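Local atomic coordinates of amidase, hydantoinase/carbamoylase family (Burkholderia ambifaria, PDB entry 5TP4), a protein that probably hydrolyses N-carbamoyl-L-amino acids to free amino acids, as a zinc-dependent amidase of the M20 peptidase family. Residues 264-278 against 288-302. Residues are numbered along the deposited sequence; the frame is centred on the assembly and turned at random.
Sequences HAPRGLATIGQAGIR and DVTFTVDLRHHDDAQ
R267 lays its aliphatic chain against two consecutive histidines, H297 and H298, at the end of the antiparallel beta hairpin where strand 269-277 starts and strand 288-297 finishes. The hairpin belongs to the sheet of the satellite domain that M20 enzymes carry beside the zinc-binding domain, and it illustrates how a long hairpin absorbs a one-residue shift in register and resumes antiparallel pairing beyond it. R267 CG sits over the centre of the H298 ring, 3.6 Å from its centroid, and the extended chain brings one face of the guanidinium over H298 ND1, near the rim, with the two planes 24° apart. R267 CB meets one face of H297, toward the rim; Q302 CB covers the opposite face. With CG anti to the backbone N (chi1 -158°), the H297 ring is held between these two carbons, and a water links its NE2 to H264 ND1. Farther along, A270 CB touches L295 CD2 at 3.5 Å on the side covered by helices 246-262 and 300-321. The other side carries T271, whose OG1 is hydrogen-bonded to R243 of the second subunit, and D294, whose carboxylate is gripped side-on by R296 through NE and NH2, nearly in the guanidinium plane. R296 NH1 makes a salt bridge to a bound MES, probably from the crystallisation liquor. Between T271 and A275 the register slips by one residue. There the T292 hydroxyl, turned between its backbone N and carbonyl carbon (chi1 62°), accepts from Q274 N at 3.1 Å, and a water joins it to T271 O and G273 N. I272 reaches F291 obliquely, CD1 lying 3.8 Å from CD2 of the ring. At the far end R278 NE makes a long salt bridge of 3.6 Å to D288 OD2, an oxygen that also pairs with R227.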
ATOM      1  N   HIS B 264      22.909  -7.305  12.797  1.00 18.67           N
ATOM      2  CA  HIS B 264      22.896  -8.759  12.879  1.00 15.88           C
ATOM      3  C   HIS B 264      23.448  -9.420  11.636  1.00 15.95           C
ATOM      4  O   HIS B 264      23.161 -10.593  11.384  1.00 22.31           O
ATOM      5  CB  HIS B 264      21.480  -9.266  13.140  1.00 17.99           C
ATOM      6  CG  HIS B 264      20.995  -8.971  14.519  1.00 18.95           C
ATOM      7  ND1 HIS B 264      21.117  -9.876  15.553  1.00 22.98           N
ATOM      8  CD2 HIS B 264      20.398  -7.876  15.040  1.00 18.13           C
ATOM      9  CE1 HIS B 264      20.614  -9.347  16.655  1.00 22.75           C
ATOM     10  NE2 HIS B 264      20.177  -8.134  16.374  1.00 20.98           N
ATOM     11  N   ALA B 265      24.214  -8.688  10.849  1.00 18.74           N
ATOM     12  CA  ALA B 265      24.783  -9.227   9.637  1.00 19.79           C
ATOM     13  C   ALA B 265      25.831 -10.292   9.962  1.00 18.18           C
ATOM     14  O   ALA B 265      26.574 -10.170  10.945  1.00 20.51           O
ATOM     15  CB  ALA B 265      25.406  -8.099   8.819  1.00 18.22           C
ATOM     16  N   PRO B 266      25.940 -11.336   9.128  1.00 17.23           N
ATOM     17  CA  PRO B 266      25.208 -11.481   7.873  1.00 15.90           C
ATOM     18  C   PRO B 266      23.948 -12.326   7.974  1.00 20.17           C
ATOM     19  O   PRO B 266      23.196 -12.410   7.006  1.00 23.24           O
ATOM     20  CB  PRO B 266      26.230 -12.183   6.978  1.00 18.21           C
ATOM     21  CG  PRO B 266      26.881 -13.135   7.906  1.00 21.35           C
ATOM     22  CD  PRO B 266      27.011 -12.351   9.230  1.00 22.66           C
ATOM     23  N   ARG B 267      23.698 -12.935   9.127  1.00 17.96           N
ATOM     24  CA  ARG B 267      22.657 -13.958   9.194  1.00 15.79           C
ATOM     25  C   ARG B 267      21.254 -13.385   9.341  1.00 16.36           C
ATOM     26  O   ARG B 267      20.282 -14.073   9.004  1.00 15.47           O
ATOM     27  CB  ARG B 267      22.942 -14.912  10.352  1.00 18.89           C
ATOM     28  CG  ARG B 267      24.201 -15.722  10.131  1.00 20.84           C
ATOM     29  CD  ARG B 267      24.507 -16.576  11.346  1.00 28.52           C
ATOM     30  NE  ARG B 267      25.447 -17.644  11.006  1.00 43.08           N
ATOM     31  CZ  ARG B 267      25.796 -18.626  11.831  1.00 49.07           C
ATOM     32  NH1 ARG B 267      25.284 -18.678  13.055  1.00 51.18           N
ATOM     33  NH2 ARG B 267      26.650 -19.556  11.427  1.00 51.59           N
ATOM     34  N   GLY B 268      21.120 -12.145   9.803  1.00 14.83           N
ATOM     35  CA  GLY B 268      19.812 -11.546   9.988  1.00 12.01           C
ATOM     36  C   GLY B 268      19.318 -10.929   8.690  1.00 13.07           C
ATOM     37  O   GLY B 268      20.085 -10.312   7.953  1.00 13.45           O
ATOM     38  N   LEU B 269      18.027 -11.119   8.413  1.00 11.50           N
ATOM     39  CA  LEU B 269      17.365 -10.513   7.257  1.00 11.41           C
ATOM     40  C   LEU B 269      16.042  -9.902   7.686  1.00 11.38           C
ATOM     41  O   LEU B 269      15.412 -10.375   8.626  1.00 11.33           O
ATOM     42  CB  LEU B 269      17.057 -11.539   6.159  1.00 13.45           C
ATOM     43  CG  LEU B 269      18.220 -12.413   5.694  1.00 11.75           C
ATOM     44  CD1 LEU B 269      17.632 -13.492   4.776  1.00  9.16           C
ATOM     45  CD2 LEU B 269      19.336 -11.582   4.994  1.00 13.60           C
ATOM     46  N   ALA B 270      15.611  -8.866   6.974  1.00 10.13           N
ATOM     47  CA  ALA B 270      14.267  -8.362   7.217  1.00  9.08           C
ATOM     48  C   ALA B 270      13.726  -7.720   5.958  1.00 11.17           C
ATOM     49  O   ALA B 270      14.458  -7.083   5.198  1.00 12.13           O
ATOM     50  CB  ALA B 270      14.209  -7.344   8.359  1.00 13.30           C
ATOM     51  N   THR B 271      12.420  -7.866   5.783  1.00 12.05           N
ATOM     52  CA  THR B 271      11.743  -7.477   4.558  1.00 12.62           C
ATOM     53  C   THR B 271      10.385  -6.912   4.923  1.00 12.91           C
ATOM     54  O   THR B 271       9.604  -7.587   5.598  1.00 11.95           O
ATOM     55  CB  THR B 271      11.543  -8.689   3.642  1.00 14.27           C
ATOM     56  OG1 THR B 271      12.761  -9.434   3.515  1.00 13.51           O
ATOM     57  CG2 THR B 271      11.051  -8.233   2.266  1.00 15.49           C
ATOM     58  N   ILE B 272      10.075  -5.710   4.432  1.00 10.96           N
ATOM     59  CA  ILE B 272       8.731  -5.165   4.530  1.00  9.20           C
ATOM     60  C   ILE B 272       8.115  -5.380   3.152  1.00 12.02           C
ATOM     61  O   ILE B 272       8.398  -4.643   2.196  1.00 12.96           O
ATOM     62  CB  ILE B 272       8.726  -3.698   4.958  1.00 10.23           C
ATOM     63  CG1 ILE B 272       9.286  -3.589   6.398  1.00  9.61           C
ATOM     64  CG2 ILE B 272       7.303  -3.135   4.851  1.00 11.86           C
ATOM     65  CD1 ILE B 272       9.463  -2.127   6.854  1.00 12.46           C
ATOM     66  N   GLY B 273       7.316  -6.430   3.046  1.00 11.31           N
ATOM     67  CA  GLY B 273       6.757  -6.838   1.769  1.00 12.42           C
ATOM     68  C   GLY B 273       5.378  -6.300   1.447  1.00 13.02           C
ATOM     69  O   GLY B 273       4.998  -6.252   0.275  1.00 13.47           O
ATOM     70  N   GLN B 274       4.599  -5.917   2.453  1.00 12.60           N
ATOM     71  CA  GLN B 274       3.305  -5.299   2.218  1.00 11.19           C
ATOM     72  C   GLN B 274       3.222  -4.035   3.044  1.00 13.81           C
ATOM     73  O   GLN B 274       3.745  -3.993   4.162  1.00 13.14           O
ATOM     74  CB  GLN B 274       2.124  -6.225   2.605  1.00 13.13           C
ATOM     75  CG  GLN B 274       2.161  -7.573   1.929  1.00 16.24           C
ATOM     76  CD  GLN B 274       1.000  -8.465   2.328  1.00 26.61           C
ATOM     77  OE1 GLN B 274       0.254  -8.175   3.273  1.00 30.05           O
ATOM     78  NE2 GLN B 274       0.831  -9.551   1.598  1.00 27.43           N
ATOM     79  N   ALA B 275       2.629  -2.989   2.466  1.00 11.49           N
ATOM     80  CA  ALA B 275       2.508  -1.741   3.200  1.00 12.01           C
ATOM     81  C   ALA B 275       1.498  -0.854   2.502  1.00 15.95           C
ATOM     82  O   ALA B 275       1.403  -0.855   1.261  1.00 15.65           O
ATOM     83  CB  ALA B 275       3.861  -1.019   3.325  1.00 14.38           C
ATOM     84  N   GLY B 276       0.739  -0.104   3.294  1.00 13.15           N
ATOM     85  CA  GLY B 276      -0.233   0.799   2.706  1.00 13.79           C
ATOM     86  C   GLY B 276      -0.742   1.815   3.699  1.00 16.85           C
ATOM     87  O   GLY B 276      -0.823   1.556   4.905  1.00 12.66           O
ATOM     88  N   ILE B 277      -1.108   2.975   3.176  1.00 12.75           N
ATOM     89  CA  ILE B 277      -1.857   3.971   3.928  1.00 11.09           C
ATOM     90  C   ILE B 277      -3.325   3.652   3.732  1.00 20.24           C
ATOM     91  O   ILE B 277      -3.798   3.595   2.592  1.00 19.30           O
ATOM     92  CB  ILE B 277      -1.532   5.389   3.433  1.00 12.17           C
ATOM     93  CG1 ILE B 277      -0.042   5.695   3.627  1.00 12.52           C
ATOM     94  CG2 ILE B 277      -2.404   6.419   4.163  1.00 15.37           C
ATOM     95  CD1 ILE B 277       0.390   7.000   2.974  1.00 11.18           C
ATOM     96  N   ARG B 278      -4.046   3.431   4.831  1.00 17.27           N
ATOM     97  CA  ARG B 278      -5.457   3.084   4.770  1.00 19.23           C
ATOM     98  C   ARG B 278      -6.353   4.318   4.696  1.00 17.18           C
ATOM     99  O   ARG B 278      -6.030   5.382   5.225  1.00 18.14           O
ATOM    100  CB  ARG B 278      -5.836   2.237   5.987  1.00 26.80           C
ATOM    101  CG  ARG B 278      -5.085   0.904   6.080  1.00 30.40           C
ATOM    102  CD  ARG B 278      -5.644   0.046   7.225  1.00 34.68           C
ATOM    103  NE  ARG B 278      -7.106  -0.014   7.198  1.00 44.32           N
ATOM    104  CZ  ARG B 278      -7.806  -1.052   6.751  1.00 51.25           C
ATOM    105  NH1 ARG B 278      -7.181  -2.137   6.307  1.00 54.79           N
ATOM    106  NH2 ARG B 278      -9.132  -1.011   6.757  1.00 53.02           N
ATOM    107  N   ASP B 288      -3.398   6.228   9.492  1.00 11.97           N
ATOM    108  CA  ASP B 288      -3.548   4.782   9.698  1.00 14.95           C
ATOM    109  C   ASP B 288      -2.691   4.090   8.647  1.00 15.25           C
ATOM    110  O   ASP B 288      -3.043   4.092   7.461  1.00 16.69           O
ATOM    111  CB  ASP B 288      -5.026   4.370   9.575  1.00 15.61           C
ATOM    112  CG  ASP B 288      -5.287   2.918   9.935  1.00 25.26           C
ATOM    113  OD1 ASP B 288      -4.362   2.210  10.374  1.00 21.37           O
ATOM    114  OD2 ASP B 288      -6.456   2.477   9.767  1.00 28.17           O
ATOM    115  N   VAL B 289      -1.557   3.535   9.068  1.00 12.47           N
ATOM    116  CA  VAL B 289      -0.607   2.901   8.159  1.00 12.49           C
ATOM    117  C   VAL B 289      -0.357   1.495   8.665  1.00 10.95           C
ATOM    118  O   VAL B 289      -0.134   1.298   9.866  1.00 14.10           O
ATOM    119  CB  VAL B 289       0.727   3.661   8.081  1.00 11.90           C
ATOM    120  CG1 VAL B 289       1.682   2.922   7.140  1.00 12.85           C
ATOM    121  CG2 VAL B 289       0.508   5.121   7.610  1.00 11.38           C
ATOM    122  N   THR B 290      -0.406   0.521   7.768  1.00 11.40           N
ATOM    123  CA  THR B 290      -0.075  -0.857   8.121  1.00 15.29           C
ATOM    124  C   THR B 290       1.082  -1.322   7.251  1.00 18.09           C
ATOM    125  O   THR B 290       1.181  -0.954   6.081  1.00 14.21           O
ATOM    126  CB  THR B 290      -1.267  -1.818   7.948  1.00 19.83           C
ATOM    127  OG1 THR B 290      -1.752  -1.767   6.595  1.00 20.38           O
ATOM    128  CG2 THR B 290      -2.400  -1.492   8.963  1.00 17.25           C
ATOM    129  N   PHE B 291       1.972  -2.125   7.825  1.00 11.79           N
ATOM    130  CA  PHE B 291       2.937  -2.810   6.985  1.00  9.61           C
ATOM    131  C   PHE B 291       3.281  -4.134   7.645  1.00 14.65           C
ATOM    132  O   PHE B 291       3.016  -4.334   8.830  1.00 14.47           O
ATOM    133  CB  PHE B 291       4.179  -1.954   6.745  1.00 10.47           C
ATOM    134  CG  PHE B 291       4.899  -1.520   7.988  1.00 11.70           C
ATOM    135  CD1 PHE B 291       4.531  -0.358   8.653  1.00 13.60           C
ATOM    136  CD2 PHE B 291       6.001  -2.231   8.448  1.00 10.39           C
ATOM    137  CE1 PHE B 291       5.242   0.071   9.784  1.00 14.44           C
ATOM    138  CE2 PHE B 291       6.712  -1.812   9.576  1.00 12.55           C
ATOM    139  CZ  PHE B 291       6.345  -0.657  10.235  1.00 13.44           C
ATOM    140  N   THR B 292       3.841  -5.051   6.858  1.00 11.82           N
ATOM    141  CA  THR B 292       4.248  -6.353   7.375  1.00  9.46           C
ATOM    142  C   THR B 292       5.763  -6.404   7.475  1.00 11.19           C
ATOM    143  O   THR B 292       6.482  -5.696   6.760  1.00 10.96           O
ATOM    144  CB  THR B 292       3.761  -7.521   6.499  1.00 12.72           C
ATOM    145  OG1 THR B 292       4.337  -7.426   5.182  1.00 12.90           O
ATOM    146  CG2 THR B 292       2.244  -7.517   6.407  1.00 16.78           C
ATOM    147  N   VAL B 293       6.256  -7.237   8.387  1.00 10.53           N
ATOM    148  CA  VAL B 293       7.687  -7.472   8.517  1.00  9.06           C
ATOM    149  C   VAL B 293       7.928  -8.968   8.452  1.00 12.06           C
ATOM    150  O   VAL B 293       7.279  -9.735   9.168  1.00 11.13           O
ATOM    151  CB  VAL B 293       8.264  -6.909   9.835  1.00 11.84           C
ATOM    152  CG1 VAL B 293       9.722  -7.191   9.884  1.00 12.46           C
ATOM    153  CG2 VAL B 293       8.061  -5.391   9.909  1.00 10.25           C
ATOM    154  N   ASP B 294       8.858  -9.377   7.591  1.00 11.41           N
ATOM    155  CA  ASP B 294       9.394 -10.734   7.561  1.00 12.07           C
ATOM    156  C   ASP B 294      10.805 -10.656   8.134  1.00 11.92           C
ATOM    157  O   ASP B 294      11.659  -9.953   7.582  1.00 12.69           O
ATOM    158  CB  ASP B 294       9.375 -11.254   6.119  1.00 13.86           C
ATOM    159  CG  ASP B 294      10.018 -12.637   5.942  1.00 12.07           C
ATOM    160  OD1 ASP B 294      11.225 -12.777   6.196  1.00 15.48           O
ATOM    161  OD2 ASP B 294       9.309 -13.552   5.456  1.00 14.94           O
ATOM    162  N   LEU B 295      11.040 -11.348   9.252  1.00 12.75           N
ATOM    163  CA  LEU B 295      12.334 -11.368   9.942  1.00 12.36           C
ATOM    164  C   LEU B 295      12.941 -12.758   9.864  1.00 12.86           C
ATOM    165  O   LEU B 295      12.243 -13.743  10.097  1.00 11.86           O
ATOM    166  CB  LEU B 295      12.193 -11.039  11.430  1.00 15.19           C
ATOM    167  CG  LEU B 295      11.861  -9.642  11.905  1.00 20.09           C
ATOM    168  CD1 LEU B 295      11.872  -9.681  13.444  1.00 16.36           C
ATOM    169  CD2 LEU B 295      12.892  -8.660  11.376  1.00 16.16           C
ATOM    170  N   ARG B 296      14.238 -12.843   9.585  1.00 10.49           N
ATOM    171  CA  ARG B 296      14.914 -14.137   9.515  1.00 12.23           C
ATOM    172  C   ARG B 296      16.232 -14.093  10.258  1.00  8.71           C
ATOM    173  O   ARG B 296      16.896 -13.057  10.322  1.00 11.05           O
ATOM    174  CB  ARG B 296      15.206 -14.560   8.092  1.00 14.58           C
ATOM    175  CG  ARG B 296      14.074 -14.280   7.169  1.00 21.72           C
ATOM    176  CD  ARG B 296      13.591 -15.514   6.517  1.00 19.73           C
ATOM    177  NE  ARG B 296      12.296 -15.323   5.871  1.00 14.40           N
ATOM    178  CZ  ARG B 296      11.740 -16.218   5.071  1.00 11.42           C
ATOM    179  NH1 ARG B 296      12.395 -17.363   4.797  1.00 10.74           N
ATOM    180  NH2 ARG B 296      10.537 -15.981   4.565  1.00 11.95           N
ATOM    181  N   HIS B 297      16.621 -15.252  10.785  1.00 10.12           N
ATOM    182  CA  HIS B 297      17.973 -15.429  11.297  1.00 13.65           C
ATOM    183  C   HIS B 297      18.264 -16.923  11.254  1.00 14.40           C
ATOM    184  O   HIS B 297      17.383 -17.734  10.965  1.00 14.99           O
ATOM    185  CB  HIS B 297      18.137 -14.856  12.718  1.00 10.04           C
ATOM    186  CG  HIS B 297      19.560 -14.530  13.082  1.00 12.81           C
ATOM    187  ND1 HIS B 297      20.482 -15.502  13.410  1.00 18.54           N
ATOM    188  CD2 HIS B 297      20.205 -13.342  13.197  1.00 17.42           C
ATOM    189  CE1 HIS B 297      21.639 -14.928  13.704  1.00 25.15           C
ATOM    190  NE2 HIS B 297      21.505 -13.619  13.564  1.00 19.24           N
ATOM    191  N   HIS B 298      19.520 -17.279  11.477  1.00 15.30           N
ATOM    192  CA  HIS B 298      19.834 -18.700  11.604  1.00 15.10           C
ATOM    193  C   HIS B 298      19.377 -19.268  12.941  1.00 16.61           C
ATOM    194  O   HIS B 298      19.226 -20.488  13.067  1.00 17.75           O
ATOM    195  CB  HIS B 298      21.340 -18.933  11.459  1.00 20.82           C
ATOM    196  CG  HIS B 298      21.857 -18.701  10.075  1.00 26.81           C
ATOM    197  ND1 HIS B 298      23.065 -19.203   9.640  1.00 24.13           N
ATOM    198  CD2 HIS B 298      21.330 -18.020   9.027  1.00 22.72           C
ATOM    199  CE1 HIS B 298      23.265 -18.834   8.387  1.00 22.90           C
ATOM    200  NE2 HIS B 298      22.226 -18.117   7.989  1.00 25.47           N
ATOM    201  N   ASP B 299      19.157 -18.411  13.931  1.00 15.38           N
ATOM    202  CA  ASP B 299      18.951 -18.805  15.309  0.66 21.36           C
ATOM    203  C   ASP B 299      17.655 -18.191  15.827  1.00 20.93           C
ATOM    204  O   ASP B 299      17.379 -17.019  15.565  1.00 17.93           O
ATOM    205  CB  ASP B 299      20.156 -18.337  16.123  0.66 22.07           C
ATOM    206  CG  ASP B 299      20.048 -18.678  17.548  0.66 28.44           C
ATOM    207  OD1 ASP B 299      19.331 -17.959  18.259  0.66 32.58           O
ATOM    208  OD2 ASP B 299      20.680 -19.667  17.949  0.66 32.59           O
ATOM    209  N   ASP B 300      16.876 -18.966  16.585  1.00 14.97           N
ATOM    210  CA  ASP B 300      15.608 -18.432  17.083  1.00 16.85           C
ATOM    211  C   ASP B 300      15.819 -17.343  18.118  1.00 15.17           C
ATOM    212  O   ASP B 300      15.030 -16.389  18.187  1.00 16.06           O
ATOM    213  CB  ASP B 300      14.760 -19.549  17.682  1.00 21.77           C
ATOM    214  CG  ASP B 300      13.957 -20.275  16.632  1.00 27.26           C
ATOM    215  OD1 ASP B 300      12.864 -19.774  16.247  1.00 22.54           O
ATOM    216  OD2 ASP B 300      14.439 -21.332  16.190  1.00 24.82           O
ATOM    217  N   ALA B 301      16.824 -17.503  18.986  1.00 19.76           N
ATOM    218  CA  ALA B 301      17.080 -16.467  19.979  1.00 19.09           C
ATOM    219  C   ALA B 301      17.446 -15.148  19.316  1.00 17.57           C
ATOM    220  O   ALA B 301      17.047 -14.081  19.792  1.00 18.29           O
ATOM    221  CB  ALA B 301      18.190 -16.897  20.939  1.00 21.19           C
ATOM    222  N   GLN B 302      18.227 -15.203  18.230  1.00 17.56           N
ATOM    223  CA  GLN B 302      18.643 -13.971  17.566  1.00 16.54           C
ATOM    224  C   GLN B 302      17.494 -13.338  16.784  1.00 13.83           C
ATOM    225  O   GLN B 302      17.394 -12.106  16.724  1.00 14.53           O
ATOM    226  CB  GLN B 302      19.824 -14.224  16.630  1.00 21.01           C
ATOM    227  CG  GLN B 302      21.143 -14.564  17.317  1.00 26.57           C
ATOM    228  CD  GLN B 302      21.544 -13.552  18.376  1.00 35.01           C
ATOM    229  OE1 GLN B 302      21.612 -12.345  18.123  1.00 36.07           O
ATOM    230  NE2 GLN B 302      21.801 -14.044  19.581  1.00 37.90           N
TER
HETATM  231  O   HOH W   1      23.376 -11.860  14.903  1.00 28.50           O
HETATM  232  O   HOH W   2      13.309 -11.217   5.365  1.00 12.99           O
HETATM  233  O   HOH W   3       6.833  -8.620   5.022  1.00 14.19           O
HETATM  234  O   HOH W   4      -5.032   7.201   6.937  1.00 19.74           O